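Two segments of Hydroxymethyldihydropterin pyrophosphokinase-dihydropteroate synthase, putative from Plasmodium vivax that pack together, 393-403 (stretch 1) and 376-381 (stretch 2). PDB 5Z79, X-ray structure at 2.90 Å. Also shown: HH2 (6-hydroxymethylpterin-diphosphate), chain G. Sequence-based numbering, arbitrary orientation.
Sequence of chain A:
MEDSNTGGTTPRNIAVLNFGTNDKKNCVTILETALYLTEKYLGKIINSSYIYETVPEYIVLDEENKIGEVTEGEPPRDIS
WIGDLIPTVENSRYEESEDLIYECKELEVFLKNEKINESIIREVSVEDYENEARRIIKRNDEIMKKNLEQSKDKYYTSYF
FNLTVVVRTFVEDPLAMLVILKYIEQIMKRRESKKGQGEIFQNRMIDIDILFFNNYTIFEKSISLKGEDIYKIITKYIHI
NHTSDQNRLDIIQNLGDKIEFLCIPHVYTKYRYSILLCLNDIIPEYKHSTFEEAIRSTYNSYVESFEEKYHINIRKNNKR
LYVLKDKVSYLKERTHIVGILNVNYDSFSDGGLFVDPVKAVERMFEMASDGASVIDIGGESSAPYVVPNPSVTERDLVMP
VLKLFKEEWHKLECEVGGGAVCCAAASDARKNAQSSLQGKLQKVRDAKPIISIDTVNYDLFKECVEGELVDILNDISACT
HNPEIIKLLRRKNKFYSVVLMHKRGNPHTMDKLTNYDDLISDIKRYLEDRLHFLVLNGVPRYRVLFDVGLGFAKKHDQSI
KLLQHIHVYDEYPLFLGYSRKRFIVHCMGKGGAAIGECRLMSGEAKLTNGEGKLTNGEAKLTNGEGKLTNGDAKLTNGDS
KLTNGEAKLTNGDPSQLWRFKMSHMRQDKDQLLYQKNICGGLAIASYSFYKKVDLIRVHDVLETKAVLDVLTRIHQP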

ATOM      1  N   THR A 393     -24.002  23.904  27.630  1.00 45.76           N
ATOM      2  CA  THR A 393     -24.163  22.433  27.626  1.00 44.24           C
ATOM      3  C   THR A 393     -23.986  21.815  26.240  1.00 42.61           C
ATOM      4  O   THR A 393     -24.345  22.416  25.233  1.00 42.68           O
ATOM      5  CB  THR A 393     -25.497  21.936  28.285  1.00 44.58           C
ATOM      6  OG1 THR A 393     -26.644  22.196  27.459  1.00 44.59           O
ATOM      7  CG2 THR A 393     -25.692  22.579  29.620  1.00 46.37           C
ATOM      8  N   GLU A 394     -23.432  20.605  26.214  1.00 41.29           N
ATOM      9  CA  GLU A 394     -23.284  19.798  24.980  1.00 39.73           C
ATOM     10  C   GLU A 394     -24.495  19.995  24.091  1.00 39.66           C
ATOM     11  O   GLU A 394     -24.370  20.180  22.896  1.00 39.18           O
ATOM     12  CB  GLU A 394     -23.165  18.301  25.349  1.00 38.61           C
ATOM     13  CG  GLU A 394     -22.621  17.352  24.296  1.00 37.12           C
ATOM     14  CD  GLU A 394     -22.881  15.851  24.564  1.00 36.14           C
ATOM     15  OE1 GLU A 394     -23.763  15.501  25.406  1.00 36.52           O
ATOM     16  OE2 GLU A 394     -22.216  14.997  23.924  1.00 35.07           O
ATOM     17  N   ARG A 395     -25.668  19.859  24.666  1.00 40.30           N
ATOM     18  CA  ARG A 395     -26.911  19.946  23.934  1.00 40.22           C
ATOM     19  C   ARG A 395     -27.171  21.273  23.344  1.00 41.34           C
ATOM     20  O   ARG A 395     -27.655  21.394  22.253  1.00 41.08           O
ATOM     21  CB  ARG A 395     -28.052  19.572  24.855  1.00 40.65           C
ATOM     22  CG  ARG A 395     -29.399  19.475  24.192  1.00 40.71           C
ATOM     23  CD  ARG A 395     -30.170  20.738  24.395  1.00 42.40           C
ATOM     24  NE  ARG A 395     -31.321  20.825  23.537  1.00 42.58           N
ATOM     25  CZ  ARG A 395     -31.870  21.964  23.215  1.00 43.84           C
ATOM     26  NH1 ARG A 395     -31.337  23.052  23.663  1.00 45.02           N
ATOM     27  NH2 ARG A 395     -32.917  22.017  22.445  1.00 44.03           N
ATOM     28  N   ASP A 396     -26.891  22.318  24.123  1.00 42.72           N
ATOM     29  CA  ASP A 396     -27.129  23.691  23.681  1.00 44.05           C
ATOM     30  C   ASP A 396     -26.282  23.993  22.459  1.00 43.63           C
ATOM     31  O   ASP A 396     -26.743  24.616  21.502  1.00 44.38           O
ATOM     32  CB  ASP A 396     -26.811  24.680  24.803  1.00 45.81           C
ATOM     33  CG  ASP A 396     -27.897  24.732  25.860  1.00 46.73           C
ATOM     34  OD1 ASP A 396     -28.908  24.013  25.710  1.00 45.98           O
ATOM     35  OD2 ASP A 396     -27.741  25.492  26.839  1.00 48.34           O
ATOM     36  N   LEU A 397     -25.036  23.544  22.503  1.00 42.51           N
ATOM     37  CA  LEU A 397     -24.136  23.699  21.401  1.00 41.99           C
ATOM     38  C   LEU A 397     -24.536  22.997  20.142  1.00 40.92           C
ATOM     39  O   LEU A 397     -24.522  23.595  19.130  1.00 41.25           O
ATOM     40  CB  LEU A 397     -22.774  23.189  21.811  1.00 41.26           C
ATOM     41  CG  LEU A 397     -22.078  24.107  22.779  1.00 42.53           C
ATOM     42  CD1 LEU A 397     -21.041  23.407  23.599  1.00 41.89           C
ATOM     43  CD2 LEU A 397     -21.509  25.302  22.076  1.00 43.67           C
ATOM     44  N   VAL A 398     -25.030  21.780  20.227  1.00 39.79           N
ATOM     45  CA  VAL A 398     -25.251  20.969  19.044  1.00 38.64           C
ATOM     46  C   VAL A 398     -26.608  21.194  18.376  1.00 39.04           C
ATOM     47  O   VAL A 398     -26.746  21.050  17.154  1.00 38.63           O
ATOM     48  CB  VAL A 398     -25.021  19.500  19.412  1.00 37.28           C
ATOM     49  CG1 VAL A 398     -25.646  18.533  18.421  1.00 36.24           C
ATOM     50  CG2 VAL A 398     -23.530  19.264  19.509  1.00 36.79           C
ATOM     51  N   MET A 399     -27.619  21.551  19.152  1.00 39.94           N
ATOM     52  CA  MET A 399     -28.958  21.606  18.584  1.00 40.29           C
ATOM     53  C   MET A 399     -29.155  22.695  17.555  1.00 41.28           C
ATOM     54  O   MET A 399     -29.624  22.404  16.478  1.00 40.91           O
ATOM     55  CB  MET A 399     -30.041  21.662  19.672  1.00 41.11           C
ATOM     56  CG  MET A 399     -30.337  20.268  20.209  1.00 39.96           C
ATOM     57  SD  MET A 399     -30.692  18.990  18.958  1.00 38.39           S
ATOM     58  CE  MET A 399     -32.212  19.683  18.330  1.00 39.52           C
ATOM     59  N   PRO A 400     -28.768  23.935  17.863  1.00 42.62           N
ATOM     60  CA  PRO A 400     -29.021  24.994  16.866  1.00 43.75           C
ATOM     61  C   PRO A 400     -28.367  24.690  15.495  1.00 42.92           C
ATOM     62  O   PRO A 400     -28.892  25.090  14.453  1.00 43.50           O
ATOM     63  CB  PRO A 400     -28.395  26.249  17.499  1.00 45.19           C
ATOM     64  CG  PRO A 400     -27.768  25.825  18.791  1.00 44.75           C
ATOM     65  CD  PRO A 400     -27.773  24.336  18.872  1.00 42.99           C
ATOM     66  N   VAL A 401     -27.246  23.962  15.529  1.00 41.68           N
ATOM     67  CA  VAL A 401     -26.513  23.562  14.340  1.00 40.88           C
ATOM     68  C   VAL A 401     -27.268  22.534  13.555  1.00 39.93           C
ATOM     69  O   VAL A 401     -27.530  22.731  12.375  1.00 40.23           O
ATOM     70  CB  VAL A 401     -25.147  22.928  14.665  1.00 39.83           C
ATOM     71  CG1 VAL A 401     -24.384  22.674  13.378  1.00 39.32           C
ATOM     72  CG2 VAL A 401     -24.322  23.815  15.579  1.00 40.69           C
ATOM     73  N   LEU A 402     -27.594  21.427  14.212  1.00 38.88           N
ATOM     74  CA  LEU A 402     -28.202  20.317  13.529  1.00 37.89           C
ATOM     75  C   LEU A 402     -29.500  20.729  12.871  1.00 38.73           C
ATOM     76  O   LEU A 402     -29.831  20.248  11.796  1.00 38.37           O
ATOM     77  CB  LEU A 402     -28.435  19.175  14.496  1.00 36.89           C
ATOM     78  CG  LEU A 402     -27.219  18.309  14.858  1.00 35.76           C
ATOM     79  CD1 LEU A 402     -27.520  17.334  15.989  1.00 35.11           C
ATOM     80  CD2 LEU A 402     -26.708  17.524  13.650  1.00 34.84           C
ATOM     81  N   LYS A 403     -30.208  21.646  13.525  1.00 39.98           N
ATOM     82  CA  LYS A 403     -31.499  22.165  13.070  1.00 41.07           C
ATOM     83  C   LYS A 403     -31.349  23.200  12.003  1.00 42.21           C
ATOM     84  O   LYS A 403     -32.120  23.224  11.072  1.00 42.64           O
ATOM     85  CB  LYS A 403     -32.248  22.809  14.226  1.00 42.20           C
ATOM     86  CG  LYS A 403     -32.951  21.812  15.118  1.00 41.48           C
ATOM     87  CD  LYS A 403     -33.730  22.501  16.207  1.00 42.82           C
ATOM     88  CE  LYS A 403     -34.802  21.573  16.727  1.00 42.42           C
ATOM     89  NZ  LYS A 403     -35.509  22.149  17.899  1.00 43.75           N
TER
HETATM   90  N1  HH2 G1101     -11.789  10.465  18.428  1.00 25.00           N
HETATM   91  C2  HH2 G1101     -12.235  11.678  18.834  1.00 30.50           C
HETATM   92  C3  HH2 G1101     -13.595  11.973  18.837  1.00 25.16           C
HETATM   93  N4  HH2 G1101     -14.508  11.078  18.434  1.00 25.33           N
HETATM   94  N5  HH2 G1101     -15.012   8.941  17.606  1.00 22.05           N
HETATM   95  C6  HH2 G1101     -14.592   7.719  17.197  1.00 26.68           C
HETATM   96  N6  HH2 G1101     -15.519   6.810  16.798  1.00 29.26           N
HETATM   97  N7  HH2 G1101     -13.291   7.363  17.172  1.00 27.09           N
HETATM   98  C8  HH2 G1101     -12.299   8.187  17.545  1.00 28.00           C
HETATM   99  O8  HH2 G1101     -11.100   7.809  17.491  1.00 27.72           O
HETATM  100  C9  HH2 G1101     -12.678   9.541  18.016  1.00 24.77           C
HETATM  101  C10 HH2 G1101     -14.121   9.861  18.019  1.00 24.07           C
HETATM  102  C11 HH2 G1101     -11.259  12.759  19.254  1.00 42.25           C
HETATM  103  O4  HH2 G1101     -11.018  13.663  18.132  1.00 53.94           O
HETATM  104  P1  HH2 G1101     -11.536  15.206  18.015  1.00 33.59           P
HETATM  105  O1P HH2 G1101     -10.694  16.007  17.071  1.00 30.42           O
HETATM  106  O2P HH2 G1101     -13.052  15.291  17.874  1.00 56.15           O
HETATM  107  O3P HH2 G1101     -11.119  15.732  19.482  1.00 51.09           O
HETATM  108  P2  HH2 G1101     -12.164  16.102  20.665  1.00 48.57           P
HETATM  109  O4P HH2 G1101     -13.362  16.795  20.014  1.00 32.64           O
HETATM  110  O5P HH2 G1101     -11.254  16.927  21.553  1.00 27.86           O
HETATM  111  O6P HH2 G1101     -12.565  14.773  21.262  1.00 46.81           O
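Stretch 2, residues 376-381: DIGGES

Stretch 2 runs as the end of a β-strand, residues 376-378, followed by an irregular segment, and it packs against one flank of the helix that begins at Glu-394 and runs on beyond Lys-403. The strand and helix axes approach to 9.3 Å, and their N-to-C directions differ by 144°, so the two run roughly antiparallel: the strand travels from the level of Leu-402 back toward the first turn of the helix. No hydrogen bond joins the stretches; the contact is one of van der Waals packing, burying 315 Å² in total.

Asp-376 (phi/psi -115/102) is extended and plays no part in the contact; its side chain is out of reach of the helix, and its carboxylate is hydrogen-bonded elsewhere in the structure. Ile-377 (-85/132) points toward the helix and has more of its surface covered by the helix than any other residue of stretch 2, with Gly-379 close behind. Its chi1 is m (-81°) and its chi2 p (82°). Ile-377 CG2 lies 3.7 Å from Val-398 CG2, and Ile-377 CD1 lies 4.2 Å from Leu-402 CD2, so this one side chain spans two residues a helical turn apart. Leu-402 leaves its backbone sideways, yet its end comes nearer to the strand.

Gly-378 (-132/121) keeps the extended form and hardly touches the helix, its carbonyl carbon C being 4.4 Å from Val-398 CG2. At Gly-379 the backbone leaves the strand conformation (-84/-28) and comes closest to the helix: its CA is 4.6 Å from the CA of Glu-394. The fit depends on the absence of a side chain, because an ideal CB here would stand 2.6 Å from Glu-394 CG, a clash, and 3.1 Å from Val-398 CG2. As it is, Gly-379 CA rests 3.6 Å from Val-398 CG2, Gly-379 C lies 3.7 Å from Glu-394 CG, and Gly-379 O is 3.9 Å from Leu-397 CD1. Three side chains from the first five residues of the helix, Glu-394, Leu-397 and Val-398, thus gather around a single glycine.

Glu-380 returns to an extended conformation (-130/149). Glu-380 CB is 4.1 Å and Glu-380 N 3.9 Å from Glu-394 CG; the methylene part of Glu-394, with chi1 and chi2 both t, supplies this surface. Ser-381 (-93/144) is beyond reach of the helix and turns to the ligand instead: its OG donates a very short hydrogen bond, 2.5 Å, to O5P of the 6-hydroxymethylpterin-diphosphate.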

ATOM      1  N   ASP A 376     -19.341  14.166  11.302  1.00 31.52           N
ATOM      2  CA  ASP A 376     -19.437  13.781  12.730  1.00 31.19           C
ATOM      3  C   ASP A 376     -19.398  15.002  13.647  1.00 32.01           C
ATOM      4  O   ASP A 376     -18.319  15.552  13.901  1.00 32.43           O
ATOM      5  CB  ASP A 376     -18.272  12.856  13.094  1.00 30.66           C
ATOM      6  CG  ASP A 376     -18.464  12.135  14.432  1.00 30.27           C
ATOM      7  OD1 ASP A 376     -19.346  11.227  14.542  1.00 29.73           O
ATOM      8  OD2 ASP A 376     -17.680  12.458  15.356  1.00 30.59           O
ATOM      9  N   ILE A 377     -20.577  15.392  14.141  1.00 32.32           N
ATOM     10  CA  ILE A 377     -20.731  16.544  15.016  1.00 33.25           C
ATOM     11  C   ILE A 377     -20.463  16.123  16.422  1.00 33.10           C
ATOM     12  O   ILE A 377     -21.042  15.141  16.864  1.00 32.49           O
ATOM     13  CB  ILE A 377     -22.171  17.094  14.995  1.00 33.80           C
ATOM     14  CG1 ILE A 377     -22.389  17.996  13.776  1.00 34.49           C
ATOM     15  CG2 ILE A 377     -22.424  17.986  16.202  1.00 34.71           C
ATOM     16  CD1 ILE A 377     -22.711  17.286  12.483  1.00 33.93           C
ATOM     17  N   GLY A 378     -19.644  16.887  17.136  1.00 33.78           N
ATOM     18  CA  GLY A 378     -19.319  16.560  18.515  1.00 33.84           C
ATOM     19  C   GLY A 378     -19.459  17.731  19.438  1.00 35.02           C
ATOM     20  O   GLY A 378     -18.779  18.724  19.233  1.00 35.74           O
ATOM     21  N   GLY A 379     -20.318  17.599  20.467  1.00 35.30           N
ATOM     22  CA  GLY A 379     -20.590  18.683  21.456  1.00 36.60           C
ATOM     23  C   GLY A 379     -19.616  18.809  22.624  1.00 37.15           C
ATOM     24  O   GLY A 379     -19.439  19.868  23.180  1.00 38.31           O
ATOM     25  N   GLU A 380     -18.986  17.719  23.013  1.00 36.41           N
ATOM     26  CA  GLU A 380     -18.070  17.725  24.140  1.00 36.97           C
ATOM     27  C   GLU A 380     -16.790  17.067  23.694  1.00 36.26           C
ATOM     28  O   GLU A 380     -16.816  16.179  22.850  1.00 35.20           O
ATOM     29  CB  GLU A 380     -18.685  16.926  25.294  1.00 37.03           C
ATOM     30  CG  GLU A 380     -17.977  17.094  26.627  1.00 37.99           C
ATOM     31  CD  GLU A 380     -18.854  16.673  27.812  1.00 38.53           C
ATOM     32  OE1 GLU A 380     -19.587  17.540  28.382  1.00 39.64           O
ATOM     33  OE2 GLU A 380     -18.794  15.472  28.182  1.00 37.94           O
ATOM     34  N   SER A 381     -15.673  17.483  24.261  1.00 36.92           N
ATOM     35  CA  SER A 381     -14.373  16.985  23.857  1.00 36.46           C
ATOM     36  C   SER A 381     -13.979  15.793  24.740  1.00 36.17           C
ATOM     37  O   SER A 381     -14.289  15.778  25.933  1.00 36.83           O
ATOM     38  CB  SER A 381     -13.374  18.127  23.999  1.00 37.48           C
ATOM     39  OG  SER A 381     -12.048  17.708  23.779  1.00 37.26           O
TER